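Local coordinates for flagellar protein (PDB 3C12) that probably helps cap the growing flagellar hook as a scaffolding protein, of which this chain is the C-terminal part with its Ig-like and tudor-like domains, at residues 31-36 and 101-106; 38-43 and 90-95; 52-57 and 71-76. One frame throughout, in Å; residues are numbered along the deposited sequence.

Contact 1: 31-36 and 101-106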
# COMPACT_ATOMS: atom_id res chain seq x y z
N GLY A 31 -7.82 5.11 -8.85
CA GLY A 31 -7.43 5.10 -7.46
C GLY A 31 -6.79 6.43 -7.10
O GLY A 31 -6.86 7.39 -7.86
N VAL A 32 -6.15 6.47 -5.93
CA VAL A 32 -5.51 7.69 -5.47
C VAL A 32 -4.28 7.42 -4.65
O VAL A 32 -4.06 6.32 -4.15
CB VAL A 32 -6.46 8.54 -4.62
CG1 VAL A 32 -7.64 8.99 -5.44
CG2 VAL A 32 -6.93 7.73 -3.44
N VAL A 33 -3.47 8.46 -4.49
CA VAL A 33 -2.24 8.40 -3.72
C VAL A 33 -2.07 9.73 -3.01
O VAL A 33 -2.52 10.77 -3.49
CB VAL A 33 -1.03 8.17 -4.64
CG1 VAL A 33 0.24 8.37 -3.86
CG2 VAL A 33 -1.08 6.76 -5.20
N ALA A 34 -1.42 9.71 -1.85
CA ALA A 34 -1.22 10.94 -1.10
C ALA A 34 0.16 11.53 -1.33
O ALA A 34 1.14 11.06 -0.77
CB ALA A 34 -1.45 10.67 0.37
N ALA A 35 0.21 12.57 -2.16
CA ALA A 35 1.45 13.29 -2.48
C ALA A 35 1.88 14.12 -1.28
O ALA A 35 1.08 14.82 -0.68
CB ALA A 35 1.25 14.19 -3.68
N THR A 36 3.16 14.04 -0.95
CA THR A 36 3.70 14.76 0.19
C THR A 36 4.35 16.09 -0.19
O THR A 36 4.84 16.82 0.67
CB THR A 36 4.73 13.91 0.92
OG1 THR A 36 5.75 13.51 -0.01
CG2 THR A 36 4.08 12.67 1.50
N LEU A 101 5.12 6.19 -3.07
CA LEU A 101 3.91 6.50 -2.32
C LEU A 101 2.98 5.30 -2.30
O LEU A 101 2.97 4.51 -3.24
CB LEU A 101 3.18 7.68 -2.96
CG LEU A 101 3.95 8.98 -3.24
CD1 LEU A 101 3.06 9.88 -4.07
CD2 LEU A 101 4.38 9.67 -1.95
N ALA A 102 2.20 5.17 -1.23
CA ALA A 102 1.25 4.06 -1.07
C ALA A 102 0.07 4.26 -2.00
O ALA A 102 -0.48 5.35 -2.10
CB ALA A 102 0.77 3.99 0.35
N THR A 103 -0.32 3.20 -2.69
CA THR A 103 -1.44 3.27 -3.61
C THR A 103 -2.74 2.76 -3.01
O THR A 103 -2.76 1.73 -2.33
CB THR A 103 -1.14 2.47 -4.90
OG1 THR A 103 -0.42 1.28 -4.56
CG2 THR A 103 -0.33 3.29 -5.87
N TYR A 104 -3.82 3.49 -3.25
CA TYR A 104 -5.14 3.11 -2.77
C TYR A 104 -6.02 2.95 -3.98
O TYR A 104 -6.21 3.88 -4.75
CB TYR A 104 -5.74 4.17 -1.83
CG TYR A 104 -4.87 4.44 -0.62
CD1 TYR A 104 -3.73 5.24 -0.73
CD2 TYR A 104 -5.14 3.84 0.61
CE1 TYR A 104 -2.86 5.43 0.35
CE2 TYR A 104 -4.28 4.02 1.70
CZ TYR A 104 -3.14 4.81 1.57
OH TYR A 104 -2.25 4.97 2.62
N VAL A 105 -6.55 1.75 -4.15
CA VAL A 105 -7.38 1.46 -5.30
C VAL A 105 -8.86 1.56 -5.02
O VAL A 105 -9.33 1.16 -3.95
CB VAL A 105 -7.09 0.05 -5.82
CG1 VAL A 105 -7.95 -0.24 -7.02
CG2 VAL A 105 -5.63 -0.06 -6.16
N ASP A 106 -9.58 2.09 -6.00
CA ASP A 106 -11.02 2.20 -5.88
C ASP A 106 -11.66 0.97 -6.52
O ASP A 106 -11.32 0.61 -7.65
CB ASP A 106 -11.53 3.46 -6.56
CG ASP A 106 -13.05 3.57 -6.49
OD1 ASP A 106 -13.74 2.84 -7.25
OD2 ASP A 106 -13.56 4.36 -5.66
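The ring of Tyr104 turns an edge to the neighbouring strand: the carbonyl oxygen Val32 O lies close to the ring plane, 3.6 Å from Tyr104 CD1. Tyr104 CG stands anti to its own carbonyl carbon (chi1 -58°), which brings the CD1 edge of the ring to this oxygen, with CB beside it. Pro17 of the same chain touches the tyrosine as well, and Asn133 of the second subunit packs against it. The oxygen at the ring edge is also the acceptor of Tyr104 N, at 3.0 Å and nearly along the C=O axis. In return Val32 N donates to Tyr104 O over 2.8 Å, so two bonds close the hydrogen-bonded pair Val32-Tyr104 of an antiparallel sheet. Strand 29-35 thus joins the long strand 98-115, a pairing consistent with the antiparallel beta framework of an Ig-like domain. Next to it, in the non-hydrogen-bonded pair Gly31-Val105, the CA atoms come within 4.2 Å; Gly31 has no side chain, and its CA faces Tyr104 O. On the sheet face that carries Val33, its methyl CG2 lies alongside Thr103 CG2 at 3.6 Å, the two side chains pointing the same way, while the hydroxyl of Thr103 bonds to Ser18 O. Leu101 crosses Val33 at about a right angle, and its CD2 methyl reaches on to Ala34 O at 3.7 Å.

Contact 2: 38-43 and 90-95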
# COMPACT_ATOMS: atom_id res chain seq x y z
N ALA A 38 4.67 19.20 -3.78
CA ALA A 38 4.19 19.62 -5.09
C ALA A 38 5.15 18.98 -6.10
O ALA A 38 6.32 18.74 -5.78
CB ALA A 38 4.22 21.13 -5.19
N GLY A 39 4.66 18.71 -7.30
CA GLY A 39 5.50 18.10 -8.31
C GLY A 39 4.66 17.18 -9.18
O GLY A 39 3.58 17.56 -9.62
N PHE A 40 5.15 15.98 -9.44
CA PHE A 40 4.39 15.02 -10.23
C PHE A 40 4.57 13.61 -9.70
O PHE A 40 5.54 13.30 -9.02
CB PHE A 40 4.77 15.08 -11.72
CG PHE A 40 6.18 14.64 -12.03
CD1 PHE A 40 7.26 15.49 -11.80
CD2 PHE A 40 6.43 13.38 -12.55
CE1 PHE A 40 8.55 15.09 -12.10
CE2 PHE A 40 7.72 12.97 -12.85
CZ PHE A 40 8.78 13.83 -12.62
N VAL A 41 3.61 12.75 -10.00
CA VAL A 41 3.70 11.37 -9.56
C VAL A 41 3.55 10.48 -10.77
O VAL A 41 2.67 10.69 -11.61
CB VAL A 41 2.62 11.06 -8.52
CG1 VAL A 41 1.29 11.58 -8.99
CG2 VAL A 41 2.54 9.57 -8.28
N ASN A 42 4.43 9.50 -10.89
CA ASN A 42 4.39 8.56 -12.00
C ASN A 42 3.91 7.19 -11.55
O ASN A 42 4.51 6.56 -10.68
CB ASN A 42 5.77 8.44 -12.66
CG ASN A 42 6.11 9.63 -13.52
OD1 ASN A 42 7.19 9.71 -14.09
ND2 ASN A 42 5.18 10.57 -13.64
N PHE A 43 2.81 6.76 -12.14
CA PHE A 43 2.22 5.47 -11.84
C PHE A 43 2.62 4.49 -12.93
O PHE A 43 2.33 4.70 -14.09
CB PHE A 43 0.69 5.58 -11.77
CG PHE A 43 0.21 6.62 -10.80
CD1 PHE A 43 0.23 7.97 -11.14
CD2 PHE A 43 -0.24 6.26 -9.54
CE1 PHE A 43 -0.19 8.94 -10.24
CE2 PHE A 43 -0.67 7.22 -8.64
CZ PHE A 43 -0.64 8.56 -8.99
N THR A 90 5.49 6.60 -7.90
CA THR A 90 6.68 7.30 -7.49
C THR A 90 6.49 8.79 -7.64
O THR A 90 6.12 9.28 -8.71
CB THR A 90 7.88 6.90 -8.30
OG1 THR A 90 7.97 5.47 -8.34
CG2 THR A 90 9.16 7.48 -7.67
N GLN A 91 6.77 9.49 -6.56
CA GLN A 91 6.64 10.93 -6.53
C GLN A 91 7.99 11.56 -6.81
O GLN A 91 9.04 11.02 -6.47
CB GLN A 91 6.15 11.38 -5.15
CG GLN A 91 5.79 12.84 -5.04
CD GLN A 91 5.85 13.34 -3.61
OE1 GLN A 91 6.93 13.55 -3.07
NE2 GLN A 91 4.68 13.52 -3.00
N THR A 92 7.94 12.71 -7.46
CA THR A 92 9.11 13.50 -7.79
C THR A 92 8.68 14.92 -7.47
O THR A 92 7.75 15.44 -8.07
CB THR A 92 9.45 13.41 -9.29
OG1 THR A 92 9.76 12.06 -9.64
CG2 THR A 92 10.63 14.31 -9.61
N ASP A 93 9.33 15.55 -6.50
CA ASP A 93 8.96 16.91 -6.14
C ASP A 93 9.70 17.93 -6.99
O ASP A 93 10.55 17.57 -7.82
CB ASP A 93 9.26 17.17 -4.65
CG ASP A 93 10.74 17.02 -4.31
OD1 ASP A 93 11.05 16.90 -3.11
OD2 ASP A 93 11.60 17.02 -5.23
N THR A 94 9.37 19.20 -6.81
CA THR A 94 10.05 20.28 -7.52
C THR A 94 11.40 20.34 -6.80
O THR A 94 11.50 20.85 -5.67
CB THR A 94 9.28 21.64 -7.39
OG1 THR A 94 9.02 21.93 -6.01
CG2 THR A 94 7.95 21.58 -8.16
N ALA A 95 12.42 19.78 -7.45
CA ALA A 95 13.77 19.68 -6.89
C ALA A 95 14.35 18.40 -7.46
O ALA A 95 15.57 18.26 -7.63
CB ALA A 95 13.73 19.59 -5.36
O HOH W 1 6.11 4.02 -10.26
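Phe40 holds CG in the crowded position between its backbone N and carbonyl carbon (chi1 66°), which brings its ring across to the opposing strand beside Thr92. There Thr92 has CG2 anti to the backbone N and OG1 anti to the carbonyl carbon (chi1 -62°), so that the methyl CG2 lies toward CE1 of the ring, next to CB, which itself faces the ring. The result is a CH-pi contact: Thr92 CB stands 3.7 Å from the centroid of the Phe40 ring, over the face but shifted toward the rim near CE1 and CZ. At the ring's edge, in its plane, sits CG of Asn42, a neighbour on the same strand. Beneath the side chains, strands 39-46 and 83-93 run antiparallel as part of the Ig-like domain. Phe40-Thr92 and Asn42-Thr90 are its hydrogen-bonded pairs here, each closed by two backbone bonds; Phe40 N donates to Thr92 O at 3.0 Å and Asn42 N to Thr90 O at 2.8 Å. The pair Val41-Gln91 between them is non-hydrogen-bonded and brings the CA atoms to 4.2 Å, with Val41 CA also 3.3 Å from Thr90 O in a CA-H...O contact. Where strand 39-46 begins, Gly39 adopts backbone angles that call for glycine, and its CA makes a CA-H...O contact to Thr92 O. The pairing frays beyond it into a longer, bent bond from Thr94 N to Ala38 O, 3.3 Å. At the other end a water bridges Asn42 O and Thr90 OG1, donating to the carbonyl.

Contact 3: 52-57 and 71-76; sequences FVKQLS and DGTDAN
Strand 52-57 is kinked at its start, where Val53 (phi -119°, psi -63°) and Lys54 both face Ile45 on the adjoining strand in a classic beta bulge. Segment 71-76 has no regular structure; it follows strand 64-70 as a loop that folds back along the bulge. One backbone bond joins them, from Ala75 N to Val53 O at 2.9 Å, its donor lying in the carbonyl plane. The loop itself is shaped by an Asx turn, in which Asp71 OD1 offers its anti lone pair to Thr73 N, 3.1 Å away, while the hydroxyl of Thr73 donates to the same oxygen from above the carboxylate plane. Lys54 reaches across with its chain fully extended, CG anti to the backbone N (chi1 -162°). Its methylenes run alongside Thr73, pointing the same way, and pass over the peptides from Thr73 to Ala75; CE lies 3.7 Å from Asp74 O. At the tip, NZ makes a salt bridge with Asp71, 3.2 Å to OD2, and weak hydrogen bonds to both carboxylate oxygens and to Thr73 OG1. Phe52 turns a ring edge to the loop, its CE2 sitting 3.9 Å from Ala75 CB. Trp70 also touches Val53 and Lys54, and its indole N-H bonds to Thr73 O. Because Asp71 OD1 receives two donors from Thr73, the carboxylate is held by bonds within its own loop as well as by the ammonium group; the lysine's positive charge would probably favour the ionised form of Asp71, although the individual bonds to NZ are weak.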
# COMPACT_ATOMS: atom_id res chain seq x y z
N PHE A 52 6.89 -4.30 -18.14
CA PHE A 52 6.32 -2.97 -18.26
C PHE A 52 5.06 -3.06 -19.11
O PHE A 52 5.03 -3.76 -20.12
CB PHE A 52 7.31 -2.02 -18.94
CG PHE A 52 6.77 -0.63 -19.12
CD1 PHE A 52 6.87 0.31 -18.09
CD2 PHE A 52 6.11 -0.27 -20.29
CE1 PHE A 52 6.30 1.57 -18.22
CE2 PHE A 52 5.54 0.99 -20.43
CZ PHE A 52 5.64 1.91 -19.40
N VAL A 53 4.03 -2.33 -18.70
CA VAL A 53 2.78 -2.30 -19.45
C VAL A 53 2.51 -0.86 -19.89
O VAL A 53 2.46 -0.57 -21.09
CB VAL A 53 1.60 -2.81 -18.60
CG1 VAL A 53 0.28 -2.55 -19.32
CG2 VAL A 53 1.78 -4.28 -18.32
N LYS A 54 2.33 0.03 -18.93
CA LYS A 54 2.09 1.43 -19.24
C LYS A 54 2.54 2.30 -18.08
O LYS A 54 2.77 1.80 -16.97
CB LYS A 54 0.61 1.70 -19.54
CG LYS A 54 0.41 3.02 -20.27
CD LYS A 54 -1.01 3.21 -20.76
CE LYS A 54 -1.10 4.28 -21.85
NZ LYS A 54 -2.50 4.62 -22.25
N GLN A 55 2.66 3.59 -18.33
CA GLN A 55 3.09 4.53 -17.31
C GLN A 55 2.27 5.82 -17.39
O GLN A 55 2.05 6.37 -18.47
CB GLN A 55 4.57 4.83 -17.49
CG GLN A 55 5.32 5.08 -16.19
CD GLN A 55 6.00 6.43 -16.19
OE1 GLN A 55 7.05 6.60 -15.57
NE2 GLN A 55 5.40 7.39 -16.87
N LEU A 56 1.81 6.28 -16.24
CA LEU A 56 1.01 7.49 -16.18
C LEU A 56 1.75 8.52 -15.35
O LEU A 56 2.55 8.16 -14.48
CB LEU A 56 -0.35 7.20 -15.53
CG LEU A 56 -1.20 6.08 -16.13
CD1 LEU A 56 -2.26 5.63 -15.15
CD2 LEU A 56 -1.83 6.57 -17.43
N SER A 57 1.50 9.79 -15.62
CA SER A 57 2.15 10.86 -14.88
C SER A 57 1.09 11.88 -14.54
O SER A 57 0.26 12.19 -15.38
CB SER A 57 3.25 11.50 -15.72
OG SER A 57 4.20 10.53 -16.13
N ASP A 71 -6.56 3.39 -18.48
CA ASP A 71 -7.58 3.02 -19.45
C ASP A 71 -7.51 1.54 -19.84
O ASP A 71 -8.30 1.08 -20.66
CB ASP A 71 -7.45 3.88 -20.70
CG ASP A 71 -6.03 4.00 -21.18
OD1 ASP A 71 -5.29 3.02 -21.05
OD2 ASP A 71 -5.66 5.08 -21.68
N GLY A 72 -6.57 0.81 -19.26
CA GLY A 72 -6.47 -0.61 -19.57
C GLY A 72 -5.71 -0.95 -20.83
O GLY A 72 -5.85 -2.04 -21.38
N THR A 73 -4.92 0.00 -21.31
CA THR A 73 -4.12 -0.22 -22.51
C THR A 73 -2.64 -0.05 -22.20
O THR A 73 -2.29 0.63 -21.23
CB THR A 73 -4.52 0.77 -23.63
OG1 THR A 73 -4.55 2.10 -23.09
CG2 THR A 73 -5.88 0.42 -24.18
N ASP A 74 -1.78 -0.67 -23.00
CA ASP A 74 -0.34 -0.55 -22.77
C ASP A 74 0.16 0.73 -23.44
O ASP A 74 -0.60 1.40 -24.15
CB ASP A 74 0.40 -1.80 -23.28
CG ASP A 74 0.35 -1.97 -24.80
OD1 ASP A 74 0.91 -2.98 -25.29
OD2 ASP A 74 -0.25 -1.11 -25.49
N ALA A 75 1.43 1.08 -23.20
CA ALA A 75 2.02 2.29 -23.78
C ALA A 75 1.90 2.31 -25.30
O ALA A 75 1.94 3.37 -25.92
CB ALA A 75 3.49 2.41 -23.37
N ASN A 76 1.74 1.13 -25.88
CA ASN A 76 1.59 1.00 -27.33
C ASN A 76 0.13 1.03 -27.79
O ASN A 76 -0.17 0.62 -28.91
CB ASN A 76 2.28 -0.27 -27.82
CG ASN A 76 3.77 -0.07 -28.03
OD1 ASN A 76 4.19 0.82 -28.77
ND2 ASN A 76 4.59 -0.91 -27.39

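Contact 1 is largely buried, contact 2 partly so, and contact 3 lies at the surface. The first two are both antiparallel strand pairings of one sheet. Strands 83-93 and 98-115 are neighbours, so Leu101 packs on Gln91; Val33 and Phe43 also meet, from strands 29-35 and 39-46, which are consecutive in the chain but not paired. Contact 3 joins the same sheet to a loop instead; it touches contact 2 through strands 39-46 and 52-60, where a probable hydrogen bond links Leu56 N to Phe43 O. Chemistry follows place: backbone pairing with mainly apolar side chains inside, a CH-pi contact and a bridging water further out, and a salt bridge at the periphery.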